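Cupin 2, conserved barrel domain protein (Shewanella frigidimarina, PDB 2PFW) is of unknown function but has the cupin barrel fold and, as a KdgF-like member of that superfamily, may act on small sugar-derived molecules. Local coordinates at residues 36-41 and 97-102; 49-54 and 87-92; 54-59 and 80-85. All coordinates share one frame; numbering follows the deposited sequence.

In the fold
Interactions 1 and 3 lie in the same antiparallel sheet of the cupin barrel, where strands 98-105 and 55-61 are neighbours; I101 N probably bonds to Y59 O between them. Interaction 3 is wholly buried, interaction 1 partly so, and both also meet the second subunit. Interaction 2, at the surface, brings the end of strand 45-50 and the loop after it against the start of strand 90-94 in the other sheet. Chemistry follows place: regular backbone pairing with apolar and aromatic packing in 1 and 3, histidines and water in 2. The three converge on the barrel interior, where H90 touches Q56 and V84 and one ethanediol touches both D102 and Q56.

Interaction 1: 36-41 and 97-102; sequences AVKIWF and GGILID. With EDO (1,2-ethanediol), chain C.
Strand 36-41 pairs antiparallel with strand 98-102 in a wall of the cupin beta-barrel. V37 N bonds to D102 O at 2.9 Å, nearly along the C=O axis, while V37 CG2, in the crowded position between backbone N and carbonyl carbon, packs on D102 CB. K38 points to the other sheet face; its extended chain carries CE to 3.9 Å from I99 CG2, and its CG lies over one face of the W40 indole. I39, on the same face as V37, exchanges two backbone bonds with L100, the one from I39 N almost straight at 177°. Its CG1 comes within 3.6 Å of D102 OD2, the two side chains crossing at about a right angle. W40 lies alongside I99, W40 CD1 3.6 Å from I99 CG1. F41 forms a hydrogen-bonded pair with G98; its CE1 meets L100 CD1 obliquely at 3.7 Å, and an ethanediol carbon, C2, sits in the ring plane at the edge. The two hydroxyls of that ethanediol bond to the D102 carboxylate, whose oxygens are less surely placed. Strand 23-31 flanks 34-41 and strand 55-61 flanks 98-105, while Y59 of the second subunit packs on I101 and takes part in a weak bond with K38 NZ.

Interaction 2: 49-54 and 87-92; sequences VHAHRH and HVDHGA
H50, H52 and H90 stand where the two cupin motifs carry their histidines, the metal ligands of many relatives; here a water bridges H52 NE2 and H90 NE2, 2.9 Å from each. Both bridging side chains have CG in the crowded position between backbone N and carbonyl carbon, H52 at chi1 44° and H90 at 63°, whereas H50 holds CG anti to its backbone N. H90 turns an edge toward the face of H52 in an offset edge-to-face pair, centroids 5.0 Å apart, with CE1 only 3.5 Å from H52 NE2. Its rotation is fixed by a nearly straight bond, 3.1 Å from ND1 to V88 O in the ring plane, while H50 O lies over one face. An alanine at H90 would lose this bond, the ring pair and one arm of the water bridge, and would probably leave the H52 imidazole less firmly oriented. Backbone bonds between H50 and H90 join the segments in both directions. Further along, H87 N bonds to H52 O at 2.8 Å. With CG anti to its carbonyl carbon, the H87 side chain brings its ring beneath R53, whose CA makes a CH-pi contact 3.9 Å from the ring centroid.

Interaction 3: 54-59 and 80-85; sequences HSQVSY and DSFFVP. With EDO (1,2-ethanediol), chain C.
The F82 ring takes S58 CB over one face, 3.5 Å from the ring centroid and 19° off its normal, a CH-pi contact in the antiparallel cupin sheet. V84 CG2 and ethanediol O1 lie at its edge, and Q56 NE2 approaches obliquely. F82 reaches this place because CG sits in the crowded position between backbone N and carbonyl carbon, which swings the ring back across strand 55-59. F83, on the other sheet face with CG anti to its backbone N, has P85 N over one face and Q56 O at its edge, 3.4 Å from CD1; V57 CG2 touches it obliquely. D80 O meets the Y59 ring obliquely at CD1, while Y59 OH reaches K38 of the second subunit.

Beneath the side chains, Q56 pairs with V84 and S58 with F82 through backbone bonds; that from S58 N to F82 O is 2.8 Å long and nearly follows the C=O axis. Q56 occupies the place where many cupins have a metal-binding glutamate. Its chain is extended, with CG anti to the backbone N, so the amide extends toward S58. There NE2 donates to S58 OG at 3.2 Å, though that oxygen is less surely placed, and makes a weak bond to ethanediol O1. At the other end of the amide, OE1 has a weak bond to H52 NE2, so both ends are engaged.

Strand 81-84 is outermost within its own chain, but S81 and F82 pair antiparallel with a strand of the second subunit, where S81 OG bonds to L28 O of the second subunit and S55 OG to E33 of the second subunit. Where the strands part, one water joins the loops, 2.8 Å from H54 O and 2.6 Å from P85 O.

Interaction 1: 36-41 and 97-102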
loop_
_atom_site.group_PDB
_atom_site.type_symbol
_atom_site.label_atom_id
_atom_site.label_comp_id
_atom_site.label_asym_id
_atom_site.label_seq_id
_atom_site.Cartn_x
_atom_site.Cartn_y
_atom_site.Cartn_z
ATOM N N ALA A 36 0.025 6.776 -1.400
ATOM C CA ALA A 36 -0.652 5.535 -1.757
ATOM C C ALA A 36 -1.980 5.842 -2.440
ATOM O O ALA A 36 -2.784 6.631 -1.935
ATOM C CB ALA A 36 -0.866 4.671 -0.531
ATOM N N VAL A 37 -2.210 5.228 -3.599
ATOM C CA VAL A 37 -3.484 5.410 -4.290
ATOM C C VAL A 37 -4.105 4.038 -4.592
ATOM O O VAL A 37 -3.410 3.027 -4.508
ATOM C CB VAL A 37 -3.364 6.202 -5.600
ATOM C CG1 VAL A 37 -2.724 7.557 -5.346
ATOM C CG2 VAL A 37 -2.579 5.406 -6.635
ATOM N N LYS A 38 -5.386 4.076 -4.912
ATOM C CA LYS A 38 -6.178 2.940 -5.349
ATOM C C LYS A 38 -6.564 3.124 -6.818
ATOM O O LYS A 38 -7.179 4.128 -7.164
ATOM C CB LYS A 38 -7.437 2.776 -4.499
ATOM C CG LYS A 38 -8.047 1.389 -4.555
ATOM C CD LYS A 38 -9.345 1.315 -3.767
ATOM C CE LYS A 38 -9.536 -0.089 -3.214
ATOM N NZ LYS A 38 -10.895 -0.265 -2.628
ATOM N N ILE A 39 -6.184 2.157 -7.640
ATOM C CA ILE A 39 -6.431 2.185 -9.073
ATOM C C ILE A 39 -7.353 1.045 -9.505
ATOM O O ILE A 39 -7.010 -0.121 -9.313
ATOM C CB ILE A 39 -5.126 2.055 -9.884
ATOM C CG1 ILE A 39 -3.967 2.918 -9.376
ATOM C CG2 ILE A 39 -5.410 2.320 -11.356
ATOM C CD1 ILE A 39 -4.143 4.391 -9.645
ATOM N N TRP A 40 -8.498 1.382 -10.082
ATOM C CA TRP A 40 -9.396 0.386 -10.646
ATOM C C TRP A 40 -9.110 0.210 -12.139
ATOM O O TRP A 40 -9.179 1.187 -12.884
ATOM C CB TRP A 40 -10.861 0.772 -10.489
ATOM C CG TRP A 40 -11.392 0.758 -9.094
ATOM C CD1 TRP A 40 -12.162 -0.202 -8.505
ATOM C CD2 TRP A 40 -11.186 1.773 -8.100
ATOM N NE1 TRP A 40 -12.445 0.156 -7.205
ATOM C CE2 TRP A 40 -11.859 1.362 -6.933
ATOM C CE3 TRP A 40 -10.494 2.989 -8.097
ATOM C CZ2 TRP A 40 -11.859 2.125 -5.770
ATOM C CZ3 TRP A 40 -10.498 3.741 -6.944
ATOM C CH2 TRP A 40 -11.174 3.310 -5.796
ATOM N N PHE A 41 -8.804 -1.013 -12.551
ATOM C CA PHE A 41 -8.621 -1.305 -13.969
ATOM C C PHE A 41 -9.901 -1.842 -14.603
ATOM O O PHE A 41 -10.414 -2.877 -14.173
ATOM C CB PHE A 41 -7.493 -2.317 -14.158
ATOM C CG PHE A 41 -6.094 -1.782 -13.908
ATOM C CD1 PHE A 41 -5.744 -1.275 -12.669
ATOM C CD2 PHE A 41 -5.142 -1.797 -14.917
ATOM C CE1 PHE A 41 -4.468 -0.791 -12.443
ATOM C CE2 PHE A 41 -3.866 -1.314 -14.697
ATOM C CZ PHE A 41 -3.526 -0.812 -13.455
ATOM N N GLY A 97 -9.830 -7.109 -15.583
ATOM C CA GLY A 97 -10.309 -6.048 -14.683
ATOM C C GLY A 97 -9.813 -6.358 -13.277
ATOM O O GLY A 97 -9.472 -7.508 -12.972
ATOM N N GLY A 98 -9.716 -5.367 -12.395
ATOM C CA GLY A 98 -9.046 -5.605 -11.123
ATOM C C GLY A 98 -8.760 -4.333 -10.349
ATOM O O GLY A 98 -9.197 -3.248 -10.724
ATOM N N ILE A 99 -8.020 -4.474 -9.255
ATOM C CA ILE A 99 -7.684 -3.351 -8.380
ATOM C C ILE A 99 -6.256 -3.468 -7.854
ATOM O O ILE A 99 -5.822 -4.532 -7.414
ATOM C CB ILE A 99 -8.673 -3.247 -7.211
ATOM C CG1 ILE A 99 -10.112 -2.987 -7.658
ATOM C CG2 ILE A 99 -8.241 -2.187 -6.215
ATOM C CD1 ILE A 99 -11.152 -3.368 -6.628
ATOM N N LEU A 100 -5.531 -2.353 -7.922
ATOM C CA LEU A 100 -4.164 -2.253 -7.443
ATOM C C LEU A 100 -4.045 -1.200 -6.330
ATOM O O LEU A 100 -4.736 -0.188 -6.371
ATOM C CB LEU A 100 -3.191 -1.832 -8.538
ATOM C CG LEU A 100 -2.642 -2.872 -9.500
ATOM C CD1 LEU A 100 -1.636 -2.211 -10.440
ATOM C CD2 LEU A 100 -2.010 -4.039 -8.767
ATOM N N ILE A 101 -3.157 -1.428 -5.376
ATOM C CA ILE A 101 -2.669 -0.345 -4.520
ATOM C C ILE A 101 -1.258 0.041 -4.951
ATOM O O ILE A 101 -0.334 -0.751 -4.798
ATOM C CB ILE A 101 -2.706 -0.745 -3.031
ATOM C CG1 ILE A 101 -4.015 -1.386 -2.578
ATOM C CG2 ILE A 101 -2.316 0.459 -2.182
ATOM C CD1 ILE A 101 -4.991 -0.609 -1.739
ATOM N N ASP A 102 -1.114 1.229 -5.513
ATOM C CA ASP A 102 0.192 1.742 -5.918
ATOM C C ASP A 102 0.710 2.701 -4.840
ATOM O O ASP A 102 0.007 3.668 -4.548
ATOM C CB ASP A 102 0.128 2.469 -7.253
ATOM C CG ASP A 102 0.001 1.601 -8.484
ATOM O OD1 ASP A 102 0.345 0.404 -8.457
ATOM O OD2 ASP A 102 -0.454 2.120 -9.526
HETATM C C1 EDO C . 0.891 0.913 -11.663
HETATM O O1 EDO C . 1.509 -0.229 -11.067
HETATM C C2 EDO C . -0.524 0.548 -12.093
HETATM O O2 EDO C . -1.345 1.721 -12.086
#

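Interaction 2: 49-54 and 87-92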
loop_
_atom_site.group_PDB
_atom_site.type_symbol
_atom_site.label_atom_id
_atom_site.label_comp_id
_atom_site.label_asym_id
_atom_site.label_seq_id
_atom_site.Cartn_x
_atom_site.Cartn_y
_atom_site.Cartn_z
ATOM N N VAL A 49 3.766 1.530 -21.330
ATOM C CA VAL A 49 5.059 1.188 -20.740
ATOM C C VAL A 49 5.826 2.464 -20.366
ATOM O O VAL A 49 5.810 3.402 -21.168
ATOM C CB VAL A 49 5.895 0.293 -21.665
ATOM C CG1 VAL A 49 7.215 -0.103 -21.017
ATOM C CG2 VAL A 49 5.116 -0.966 -22.042
ATOM N N HIS A 50 6.461 2.515 -19.205
ATOM C CA HIS A 50 6.592 3.658 -18.313
ATOM C C HIS A 50 7.814 3.588 -17.419
ATOM O O HIS A 50 8.335 2.517 -17.100
ATOM C CB HIS A 50 5.319 3.700 -17.466
ATOM C CG HIS A 50 4.919 5.029 -16.954
ATOM N ND1 HIS A 50 4.261 5.959 -17.733
ATOM C CD2 HIS A 50 5.034 5.617 -15.733
ATOM C CE1 HIS A 50 4.009 7.052 -17.029
ATOM N NE2 HIS A 50 4.474 6.868 -15.806
ATOM N N ALA A 51 8.327 4.743 -17.006
ATOM C CA ALA A 51 9.410 4.809 -16.028
ATOM C C ALA A 51 9.323 6.130 -15.262
ATOM O O ALA A 51 8.757 7.109 -15.744
ATOM C CB ALA A 51 10.783 4.660 -16.657
ATOM N N HIS A 52 9.891 6.141 -14.055
ATOM C CA HIS A 52 9.898 7.372 -13.256
ATOM C C HIS A 52 10.923 7.264 -12.134
ATOM O O HIS A 52 11.405 6.180 -11.793
ATOM C CB HIS A 52 8.495 7.672 -12.735
ATOM C CG HIS A 52 7.755 6.499 -12.176
ATOM N ND1 HIS A 52 8.246 5.744 -11.136
ATOM C CD2 HIS A 52 6.560 5.945 -12.497
ATOM C CE1 HIS A 52 7.392 4.776 -10.844
ATOM N NE2 HIS A 52 6.357 4.878 -11.657
ATOM N N ARG A 53 11.295 8.402 -11.547
ATOM C CA ARG A 53 12.311 8.388 -10.491
ATOM C C ARG A 53 11.781 7.703 -9.232
ATOM O O ARG A 53 12.501 6.975 -8.555
ATOM C CB ARG A 53 12.763 9.808 -10.155
ATOM C CG ARG A 53 11.665 10.742 -9.663
ATOM C CD ARG A 53 12.222 12.148 -9.482
ATOM N NE ARG A 53 11.297 13.074 -8.858
ATOM C CZ ARG A 53 10.370 13.797 -9.455
ATOM N NH1 ARG A 53 10.191 13.735 -10.769
ATOM N NH2 ARG A 53 9.595 14.606 -8.741
ATOM N N HIS A 54 10.515 7.948 -8.932
ATOM C CA HIS A 54 9.889 7.492 -7.696
ATOM C C HIS A 54 10.077 6.001 -7.463
ATOM O O HIS A 54 9.934 5.187 -8.385
ATOM C CB HIS A 54 8.394 7.817 -7.724
ATOM C CG HIS A 54 8.059 9.236 -8.040
ATOM N ND1 HIS A 54 8.088 9.749 -9.318
ATOM C CD2 HIS A 54 7.679 10.262 -7.239
ATOM C CE1 HIS A 54 7.744 11.024 -9.297
ATOM N NE2 HIS A 54 7.492 11.359 -8.041
ATOM N N HIS A 87 13.612 4.413 -11.825
ATOM C CA HIS A 87 13.923 4.553 -13.231
ATOM C C HIS A 87 13.855 3.224 -13.967
ATOM O O HIS A 87 14.224 3.158 -15.144
ATOM C CB HIS A 87 15.315 5.176 -13.414
ATOM C CG HIS A 87 15.431 6.558 -12.846
ATOM N ND1 HIS A 87 16.280 6.850 -11.797
ATOM C CD2 HIS A 87 14.820 7.719 -13.161
ATOM C CE1 HIS A 87 16.177 8.132 -11.501
ATOM N NE2 HIS A 87 15.299 8.689 -12.313
ATOM N N VAL A 88 13.392 2.168 -13.304
ATOM C CA VAL A 88 13.331 0.856 -13.951
ATOM C C VAL A 88 12.121 0.763 -14.875
ATOM O O VAL A 88 11.012 1.175 -14.536
ATOM C CB VAL A 88 13.290 -0.290 -12.932
ATOM C CG1 VAL A 88 13.039 -1.629 -13.621
ATOM C CG2 VAL A 88 14.582 -0.356 -12.128
ATOM N N ASP A 89 12.321 0.228 -16.078
ATOM C CA ASP A 89 11.225 0.067 -17.024
ATOM C C ASP A 89 10.186 -0.908 -16.473
ATOM O O ASP A 89 10.565 -1.930 -15.902
ATOM C CB ASP A 89 11.733 -0.444 -18.370
ATOM C CG ASP A 89 12.294 0.641 -19.263
ATOM O OD1 ASP A 89 11.976 1.825 -19.037
ATOM O OD2 ASP A 89 13.055 0.293 -20.192
ATOM N N HIS A 90 8.908 -0.599 -16.644
ATOM C CA HIS A 90 7.868 -1.497 -16.145
ATOM C C HIS A 90 6.564 -1.315 -16.914
ATOM O O HIS A 90 6.309 -0.261 -17.487
ATOM C CB HIS A 90 7.620 -1.280 -14.649
ATOM C CG HIS A 90 7.105 0.075 -14.282
ATOM N ND1 HIS A 90 7.952 1.146 -14.099
ATOM C CD2 HIS A 90 5.865 0.559 -14.049
ATOM C CE1 HIS A 90 7.259 2.223 -13.779
ATOM N NE2 HIS A 90 5.980 1.897 -13.742
ATOM N N GLY A 91 5.720 -2.353 -16.910
ATOM C CA GLY A 91 4.368 -2.224 -17.443
ATOM C C GLY A 91 3.369 -3.111 -16.709
ATOM O O GLY A 91 3.792 -4.087 -16.093
ATOM N N ALA A 92 2.091 -2.762 -16.799
ATOM C CA ALA A 92 1.030 -3.574 -16.208
ATOM C C ALA A 92 -0.238 -3.548 -17.054
ATOM O O ALA A 92 -0.721 -2.495 -17.452
ATOM C CB ALA A 92 0.756 -3.089 -14.792
HETATM O O HOH W 1 10.150 3.545 -12.857
HETATM O O HOH W 2 3.938 3.460 -12.441
#

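Interaction 3: 54-59 and 80-85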
loop_
_atom_site.group_PDB
_atom_site.type_symbol
_atom_site.label_atom_id
_atom_site.label_comp_id
_atom_site.label_asym_id
_atom_site.label_seq_id
_atom_site.Cartn_x
_atom_site.Cartn_y
_atom_site.Cartn_z
ATOM N N HIS A 54 10.515 7.948 -8.932
ATOM C CA HIS A 54 9.889 7.492 -7.696
ATOM C C HIS A 54 10.077 6.001 -7.463
ATOM O O HIS A 54 9.934 5.187 -8.385
ATOM C CB HIS A 54 8.394 7.817 -7.724
ATOM C CG HIS A 54 8.059 9.236 -8.040
ATOM N ND1 HIS A 54 8.088 9.749 -9.318
ATOM C CD2 HIS A 54 7.679 10.262 -7.239
ATOM C CE1 HIS A 54 7.744 11.024 -9.297
ATOM N NE2 HIS A 54 7.492 11.359 -8.041
ATOM N N SER A 55 10.403 5.597 -6.231
ATOM C CA SER A 55 10.320 4.175 -5.895
ATOM C C SER A 55 8.845 3.777 -5.892
ATOM O O SER A 55 7.972 4.616 -5.673
ATOM C CB SER A 55 10.990 3.871 -4.566
ATOM O OG SER A 55 12.383 3.678 -4.727
ATOM N N GLN A 56 8.554 2.509 -6.163
ATOM C CA GLN A 56 7.152 2.098 -6.257
ATOM C C GLN A 56 6.993 0.681 -5.710
ATOM O O GLN A 56 7.735 -0.226 -6.093
ATOM C CB GLN A 56 6.629 2.180 -7.690
ATOM C CG GLN A 56 5.194 1.705 -7.865
ATOM C CD GLN A 56 4.756 1.644 -9.313
ATOM O OE1 GLN A 56 5.136 2.458 -10.155
ATOM N NE2 GLN A 56 3.926 0.657 -9.629
ATOM N N VAL A 57 6.025 0.504 -4.813
ATOM C CA VAL A 57 5.618 -0.850 -4.408
ATOM C C VAL A 57 4.128 -0.990 -4.706
ATOM O O VAL A 57 3.360 -0.058 -4.465
ATOM C CB VAL A 57 5.945 -1.145 -2.947
ATOM C CG1 VAL A 57 5.711 -2.608 -2.594
ATOM C CG2 VAL A 57 7.401 -0.799 -2.642
ATOM N N SER A 58 3.735 -2.132 -5.264
ATOM C CA SER A 58 2.360 -2.317 -5.719
ATOM C C SER A 58 1.808 -3.630 -5.160
ATOM O O SER A 58 2.515 -4.632 -5.074
ATOM C CB SER A 58 2.281 -2.299 -7.242
ATOM O OG SER A 58 2.005 -1.028 -7.777
ATOM N N TYR A 59 0.536 -3.588 -4.773
ATOM C CA TYR A 59 -0.161 -4.737 -4.214
ATOM C C TYR A 59 -1.401 -5.054 -5.050
ATOM O O TYR A 59 -2.139 -4.138 -5.411
ATOM C CB TYR A 59 -0.574 -4.494 -2.758
ATOM C CG TYR A 59 -1.301 -5.684 -2.159
ATOM C CD1 TYR A 59 -0.618 -6.809 -1.744
ATOM C CD2 TYR A 59 -2.687 -5.662 -2.011
ATOM C CE1 TYR A 59 -1.278 -7.896 -1.194
ATOM C CE2 TYR A 59 -3.352 -6.743 -1.466
ATOM C CZ TYR A 59 -2.647 -7.849 -1.063
ATOM O OH TYR A 59 -3.321 -8.924 -0.521
ATOM N N ASP A 80 -0.697 -10.657 -4.378
ATOM C CA ASP A 80 0.674 -10.641 -4.881
ATOM C C ASP A 80 1.163 -9.195 -4.932
ATOM O O ASP A 80 0.364 -8.259 -4.883
ATOM C CB ASP A 80 0.792 -11.259 -6.263
ATOM C CG ASP A 80 0.593 -12.745 -6.377
ATOM O OD1 ASP A 80 0.868 -13.516 -5.437
ATOM O OD2 ASP A 80 0.160 -13.175 -7.473
ATOM N N SER A 81 2.476 -8.997 -5.048
ATOM C CA SER A 81 2.957 -7.619 -5.181
ATOM C C SER A 81 4.174 -7.521 -6.097
ATOM O O SER A 81 4.848 -8.510 -6.383
ATOM C CB SER A 81 3.291 -7.059 -3.790
ATOM O OG SER A 81 4.197 -7.926 -3.138
ATOM N N PHE A 82 4.475 -6.305 -6.556
ATOM C CA PHE A 82 5.754 -6.078 -7.232
ATOM C C PHE A 82 6.401 -4.774 -6.744
ATOM O O PHE A 82 5.724 -3.908 -6.201
ATOM C CB PHE A 82 5.609 -6.029 -8.743
ATOM C CG PHE A 82 4.588 -5.074 -9.309
ATOM C CD1 PHE A 82 3.250 -5.438 -9.381
ATOM C CD2 PHE A 82 4.953 -3.825 -9.777
ATOM C CE1 PHE A 82 2.317 -4.570 -9.907
ATOM C CE2 PHE A 82 4.022 -2.953 -10.299
ATOM C CZ PHE A 82 2.692 -3.321 -10.368
ATOM N N PHE A 83 7.697 -4.696 -6.980
ATOM C CA PHE A 83 8.555 -3.575 -6.632
ATOM C C PHE A 83 9.315 -3.088 -7.862
ATOM O O PHE A 83 9.964 -3.890 -8.528
ATOM C CB PHE A 83 9.513 -4.012 -5.530
ATOM C CG PHE A 83 10.737 -3.132 -5.343
ATOM C CD1 PHE A 83 10.611 -1.772 -5.130
ATOM C CD2 PHE A 83 11.998 -3.702 -5.380
ATOM C CE1 PHE A 83 11.737 -0.985 -4.956
ATOM C CE2 PHE A 83 13.129 -2.921 -5.215
ATOM C CZ PHE A 83 12.991 -1.564 -5.006
ATOM N N VAL A 84 9.210 -1.799 -8.132
ATOM C CA VAL A 84 9.911 -1.121 -9.209
ATOM C C VAL A 84 10.964 -0.154 -8.690
ATOM O O VAL A 84 10.638 0.909 -8.154
ATOM C CB VAL A 84 8.904 -0.352 -10.086
ATOM C CG1 VAL A 84 9.561 0.180 -11.342
ATOM C CG2 VAL A 84 7.736 -1.273 -10.424
ATOM N N PRO A 85 12.236 -0.493 -8.846
ATOM C CA PRO A 85 13.293 0.444 -8.420
ATOM C C PRO A 85 13.192 1.741 -9.208
ATOM O O PRO A 85 12.559 1.809 -10.267
ATOM C CB PRO A 85 14.583 -0.321 -8.716
ATOM C CG PRO A 85 14.165 -1.756 -8.790
ATOM C CD PRO A 85 12.793 -1.731 -9.411
HETATM C C1 EDO C . 0.891 0.913 -11.663
HETATM O O1 EDO C . 1.509 -0.229 -11.067
HETATM C C2 EDO C . -0.524 0.548 -12.093
HETATM O O2 EDO C . -1.345 1.721 -12.086
HETATM O O HOH W 3 10.380 3.166 -10.262
#